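Local coordinates for short-chain dehydrogenase/reductase SDR (Vibrio parahaemolyticus, PDB 3GUY), which probably catalyses an NAD(P)-dependent oxidation or reduction as a member of the short-chain dehydrogenase/reductase family, at residues D[83-88]-D[138-143]; D[131-136]-D[170-175]. The protein carries 2 engineered substitutions. All coordinates share one frame; numbering follows the deposited sequence.

Contact 1 (D[83-88]-D[138-143]); sequences GYFGLL and AQESTY
F85 turns the edge of its ring onto one face of the Y143 ring in an edge-to-face pair, the centroids 5.1 Å apart and the planes inclined at 60°. Y143 opens the Tyr-X-X-X-Lys signature of the short-chain dehydrogenase Rossmann fold and, by family, is probably the catalytic tyrosine; S130 touches it too. CE1 of F85 lies 3.7 Å from CG of Y143, and CZ of F85 stands over the middle of the tyrosine ring. With CG anti to the carbonyl carbon (chi1 -55°), F85 lies alongside E140, pointing the same way, and its CD1 is 3.6 Å from CG of E140. W181 adds a further aromatic ring next to F85 and hydrogen-bonds OE1 of Q139.

One direct hydrogen bond joins the loop 83-88 to Q139, just ahead of E140, the N-cap of helix 141-160. N of G86 donates to O of Q139 over 2.9 Å, nearly straight at 167° and on a carbonyl lone pair. The same oxygen lies at the edge of the F85 ring, near its plane. The backbone of G86 would drive a beta carbon into the carbonyl oxygen of F85.

Two waters complete the joint. One donates to O of Y84, at 2.6 Å, and to OG1 of T142, and accepts from N of Y143; the other links O of G86 to N of S141. Thus first-turn amides of the helix are bridged to the loop. Q91 also bonds both OG1 of T142 and O of G86, and E160 of the second subunit bonds the backbone N of Q139 and of L88. Beyond the polar part, the L88 side chain crosses the helix start, its CD1 3.5 Å from OG of S141.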
loop_
_atom_site.group_PDB
_atom_site.type_symbol
_atom_site.label_atom_id
_atom_site.label_comp_id
_atom_site.label_asym_id
_atom_site.label_seq_id
_atom_site.Cartn_x
_atom_site.Cartn_y
_atom_site.Cartn_z
ATOM N N GLY D 83 -17.871 11.244 -9.888
ATOM C CA GLY D 83 -17.416 10.038 -10.518
ATOM C C GLY D 83 -17.403 10.200 -12.010
ATOM O O GLY D 83 -18.116 11.042 -12.588
ATOM N N TYR D 84 -16.558 9.411 -12.646
ATOM C CA TYR D 84 -16.626 9.231 -14.070
ATOM C C TYR D 84 -15.846 7.989 -14.380
ATOM O O TYR D 84 -14.775 7.768 -13.799
ATOM C CB TYR D 84 -16.036 10.425 -14.800
ATOM C CG TYR D 84 -15.991 10.286 -16.307
ATOM C CD1 TYR D 84 -17.166 10.272 -17.064
ATOM C CD2 TYR D 84 -14.775 10.247 -16.974
ATOM C CE1 TYR D 84 -17.122 10.201 -18.473
ATOM C CE2 TYR D 84 -14.707 10.181 -18.340
ATOM C CZ TYR D 84 -15.884 10.135 -19.095
ATOM O OH TYR D 84 -15.759 10.059 -20.434
ATOM N N PHE D 85 -16.352 7.170 -15.299
ATOM C CA PHE D 85 -15.826 5.814 -15.451
ATOM C C PHE D 85 -15.784 5.342 -16.902
ATOM O O PHE D 85 -16.288 6.023 -17.786
ATOM C CB PHE D 85 -16.713 4.906 -14.647
ATOM C CG PHE D 85 -16.842 5.315 -13.210
ATOM C CD1 PHE D 85 -15.815 5.054 -12.330
ATOM C CD2 PHE D 85 -17.984 5.973 -12.757
ATOM C CE1 PHE D 85 -15.927 5.438 -10.987
ATOM C CE2 PHE D 85 -18.103 6.364 -11.437
ATOM C CZ PHE D 85 -17.070 6.099 -10.551
ATOM N N GLY D 86 -15.202 4.159 -17.106
ATOM C CA GLY D 86 -15.082 3.516 -18.415
ATOM C C GLY D 86 -13.627 3.146 -18.716
ATOM O O GLY D 86 -12.692 3.639 -18.087
ATOM N N LEU D 87 -13.435 2.295 -19.715
ATOM C CA LEU D 87 -12.121 1.926 -20.163
ATOM C C LEU D 87 -11.391 3.221 -20.562
ATOM O O LEU D 87 -12.020 4.120 -21.156
ATOM C CB LEU D 87 -12.241 0.990 -21.363
ATOM C CG LEU D 87 -12.675 -0.457 -21.138
ATOM C CD1 LEU D 87 -12.937 -1.140 -22.501
ATOM C CD2 LEU D 87 -11.606 -1.206 -20.290
ATOM N N LEU D 88 -10.091 3.316 -20.263
ATOM C CA LEU D 88 -9.376 4.580 -20.434
ATOM C C LEU D 88 -9.507 5.138 -21.888
ATOM O O LEU D 88 -9.744 6.334 -22.082
ATOM C CB LEU D 88 -7.912 4.455 -20.005
ATOM C CG LEU D 88 -7.038 5.716 -20.090
ATOM C CD1 LEU D 88 -7.538 6.836 -19.130
ATOM C CD2 LEU D 88 -5.525 5.410 -19.793
ATOM N N ALA D 138 -10.259 -1.706 -12.638
ATOM C CA ALA D 138 -10.606 -1.672 -14.052
ATOM C C ALA D 138 -11.809 -0.777 -14.336
ATOM O O ALA D 138 -12.834 -0.821 -13.650
ATOM C CB ALA D 138 -10.898 -3.114 -14.590
ATOM N N GLN D 139 -11.659 0.027 -15.364
ATOM C CA GLN D 139 -12.665 1.008 -15.790
ATOM C C GLN D 139 -12.829 2.200 -14.847
ATOM O O GLN D 139 -13.735 2.957 -14.964
ATOM C CB GLN D 139 -13.979 0.346 -16.124
ATOM C CG GLN D 139 -13.786 -0.771 -17.073
ATOM C CD GLN D 139 -15.085 -1.144 -17.812
ATOM O OE1 GLN D 139 -16.131 -0.556 -17.591
ATOM N NE2 GLN D 139 -14.995 -2.118 -18.665
ATOM N N GLU D 140 -11.924 2.360 -13.910
ATOM C CA GLU D 140 -11.996 3.489 -13.004
ATOM C C GLU D 140 -10.642 4.166 -12.901
ATOM O O GLU D 140 -10.294 4.746 -11.856
ATOM C CB GLU D 140 -12.478 3.017 -11.618
ATOM C CG GLU D 140 -13.724 2.220 -11.595
ATOM C CD GLU D 140 -14.220 1.947 -10.181
ATOM O OE1 GLU D 140 -13.992 2.750 -9.213
ATOM O OE2 GLU D 140 -14.895 0.915 -10.053
ATOM N N SER D 141 -9.863 4.102 -13.972
ATOM C CA SER D 141 -8.465 4.431 -13.853
ATOM C C SER D 141 -8.259 5.902 -13.409
ATOM O O SER D 141 -7.393 6.166 -12.613
ATOM C CB SER D 141 -7.712 4.126 -15.119
ATOM O OG SER D 141 -8.089 4.952 -16.197
ATOM N N THR D 142 -8.993 6.830 -14.002
ATOM C CA THR D 142 -8.868 8.269 -13.658
ATOM C C THR D 142 -9.551 8.624 -12.337
ATOM O O THR D 142 -9.154 9.585 -11.656
ATOM C CB THR D 142 -9.456 9.141 -14.764
ATOM O OG1 THR D 142 -10.801 8.677 -15.053
ATOM C CG2 THR D 142 -8.554 9.064 -16.034
ATOM N N TYR D 143 -10.596 7.875 -11.996
ATOM C CA TYR D 143 -11.237 7.978 -10.670
ATOM C C TYR D 143 -10.287 7.547 -9.588
ATOM O O TYR D 143 -10.070 8.299 -8.653
ATOM C CB TYR D 143 -12.496 7.151 -10.567
ATOM C CG TYR D 143 -13.280 7.399 -9.302
ATOM C CD1 TYR D 143 -13.861 8.648 -9.039
ATOM C CD2 TYR D 143 -13.436 6.398 -8.370
ATOM C CE1 TYR D 143 -14.569 8.886 -7.870
ATOM C CE2 TYR D 143 -14.188 6.609 -7.224
ATOM C CZ TYR D 143 -14.746 7.867 -6.976
ATOM O OH TYR D 143 -15.461 8.101 -5.829
HETATM O O HOH W 1 -12.373 6.718 -14.098
HETATM O O HOH W 2 -10.199 3.348 -16.895
#

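Contact 2 (D[131-136]-D[170-175])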
loop_
_atom_site.group_PDB
_atom_site.type_symbol
_atom_site.label_atom_id
_atom_site.label_comp_id
_atom_site.label_asym_id
_atom_site.label_seq_id
_atom_site.Cartn_x
_atom_site.Cartn_y
_atom_site.Cartn_z
ATOM N N THR D 131 -13.161 4.015 -1.395
ATOM C CA THR D 131 -12.346 2.789 -1.427
ATOM C C THR D 131 -11.457 2.755 -2.672
ATOM O O THR D 131 -10.393 2.131 -2.630
ATOM C CB THR D 131 -13.175 1.520 -1.293
ATOM O OG1 THR D 131 -14.202 1.494 -2.287
ATOM C CG2 THR D 131 -13.831 1.505 0.114
ATOM N N ALA D 132 -11.833 3.493 -3.713
ATOM C CA ALA D 132 -10.999 3.634 -4.932
ATOM C C ALA D 132 -9.623 4.304 -4.661
ATOM O O ALA D 132 -8.749 4.264 -5.509
ATOM C CB ALA D 132 -11.758 4.393 -6.019
ATOM N N ALA D 133 -9.459 4.953 -3.504
ATOM C CA ALA D 133 -8.201 5.564 -3.074
ATOM C C ALA D 133 -7.189 4.540 -2.625
ATOM O O ALA D 133 -6.017 4.817 -2.553
ATOM C CB ALA D 133 -8.473 6.620 -1.896
ATOM N N GLN D 134 -7.639 3.333 -2.339
ATOM C CA GLN D 134 -6.795 2.330 -1.721
ATOM C C GLN D 134 -6.508 1.099 -2.586
ATOM O O GLN D 134 -5.756 0.277 -2.168
ATOM C CB GLN D 134 -7.455 1.897 -0.394
ATOM C CG GLN D 134 -7.513 3.108 0.561
ATOM C CD GLN D 134 -7.828 2.756 1.950
ATOM O OE1 GLN D 134 -7.162 3.220 2.857
ATOM N NE2 GLN D 134 -8.883 1.965 2.149
ATOM N N GLN D 135 -7.109 0.989 -3.763
ATOM C CA GLN D 135 -6.857 -0.125 -4.694
ATOM C C GLN D 135 -7.052 0.371 -6.111
ATOM O O GLN D 135 -7.773 1.327 -6.340
ATOM C CB GLN D 135 -7.888 -1.258 -4.581
ATOM C CG GLN D 135 -8.384 -1.637 -3.213
ATOM C CD GLN D 135 -9.897 -1.863 -3.265
ATOM O OE1 GLN D 135 -10.383 -2.676 -4.062
ATOM N NE2 GLN D 135 -10.640 -1.104 -2.466
ATOM N N PRO D 136 -6.498 -0.355 -7.083
ATOM C CA PRO D 136 -6.782 -0.015 -8.451
ATOM C C PRO D 136 -8.064 -0.713 -8.896
ATOM O O PRO D 136 -8.446 -1.719 -8.314
ATOM C CB PRO D 136 -5.567 -0.549 -9.195
ATOM C CG PRO D 136 -5.092 -1.702 -8.319
ATOM C CD PRO D 136 -5.405 -1.343 -6.943
ATOM N N ALA D 170 -9.453 10.361 7.878
ATOM C CA ALA D 170 -9.608 9.826 6.511
ATOM C C ALA D 170 -10.774 8.871 6.502
ATOM O O ALA D 170 -10.862 7.984 7.320
ATOM C CB ALA D 170 -8.320 9.122 6.038
ATOM N N VAL D 171 -11.691 9.066 5.583
ATOM C CA VAL D 171 -12.866 8.229 5.484
ATOM C C VAL D 171 -12.933 7.698 4.061
ATOM O O VAL D 171 -12.771 8.480 3.112
ATOM C CB VAL D 171 -14.154 9.049 5.753
ATOM C CG1 VAL D 171 -15.347 8.135 5.725
ATOM C CG2 VAL D 171 -14.022 9.884 7.089
ATOM N N TYR D 172 -13.167 6.381 3.934
ATOM C CA TYR D 172 -13.174 5.675 2.651
ATOM C C TYR D 172 -14.451 4.881 2.487
ATOM O O TYR D 172 -14.531 3.732 2.937
ATOM C CB TYR D 172 -11.983 4.715 2.516
ATOM C CG TYR D 172 -10.626 5.347 2.749
ATOM C CD1 TYR D 172 -9.920 5.949 1.712
ATOM C CD2 TYR D 172 -10.074 5.386 4.012
ATOM C CE1 TYR D 172 -8.675 6.529 1.921
ATOM C CE2 TYR D 172 -8.803 5.988 4.245
ATOM C CZ TYR D 172 -8.112 6.533 3.185
ATOM O OH TYR D 172 -6.904 7.139 3.437
ATOM N N PRO D 173 -15.480 5.498 1.899
ATOM C CA PRO D 173 -16.686 4.759 1.634
ATOM C C PRO D 173 -16.598 3.946 0.362
ATOM O O PRO D 173 -15.966 4.373 -0.621
ATOM C CB PRO D 173 -17.753 5.833 1.472
ATOM C CG PRO D 173 -17.073 7.117 1.511
ATOM C CD PRO D 173 -15.656 6.959 1.812
ATOM N N GLY D 174 -17.301 2.821 0.355
ATOM C CA GLY D 174 -17.424 2.004 -0.858
ATOM C C GLY D 174 -18.838 1.491 -0.953
ATOM O O GLY D 174 -19.468 1.215 0.060
ATOM N N GLY D 175 -19.316 1.316 -2.175
ATOM C CA GLY D 175 -20.647 0.748 -2.412
ATOM C C GLY D 175 -21.788 1.746 -2.252
ATOM O O GLY D 175 -22.928 1.363 -1.982
#
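The loop that follows strand 124-128, directly after S130, the serine that in this family normally assists the catalytic tyrosine, meets residues 172-174 of strand 167-174, including the P173-G174 pair. N of T131 donates to O of P173 over 2.9 Å with an angle of 152°, approaching from above the carbonyl plane rather than along a lone pair. OG1 of T131 lies 3.6 Å from CA of G174, an approach possible because that residue has no side chain on the facing side. T131 begins a 3-10 turn, tied by the bond from N of Q134 to O of T131, and this turn carries A133 and Q134 onto Y172.

The tyrosine ring is met on two sides. CB of A133 reaches its edge, 3.8 Å from CE1 of Y172, while the Q134 side chain crosses one face. The amide is stacked on the ring with planes 13° apart, its OE1 3.4 Å above the centre of the Y172 ring, and CG of Q134 adds a CH-pi contact. OG1 of T131 makes a weak hydrogen bond to NZ of K137, and OH of Y172 a weak one to NZ of K151. One backbone bond thus sets the spacing between the probable active-site loop and the strand, and amide-ring stacking and van der Waals contact make up the rest.

Overall arrangement
Contact 2 is the more buried, its centre about 12 Å from the centre of the chain, against the parallel sheet; the centre of contact 1 lies about 20 Å from it, toward the second subunit, whose E160 bonds its backbone. Both involve the connection between strand 124-128 and helix 141-160: contact 2 ties its beginning to the neighbouring strand, contact 1 its end to the loop before helix 93-118. The two touch where CE2 of Y143 packs 3.5 Å from CB of A132. Each has a single direct backbone bond, but contact 1, partly buried, adds two bridging waters and an aromatic pair, whereas contact 2 relies on an amide stacked over a tyrosine.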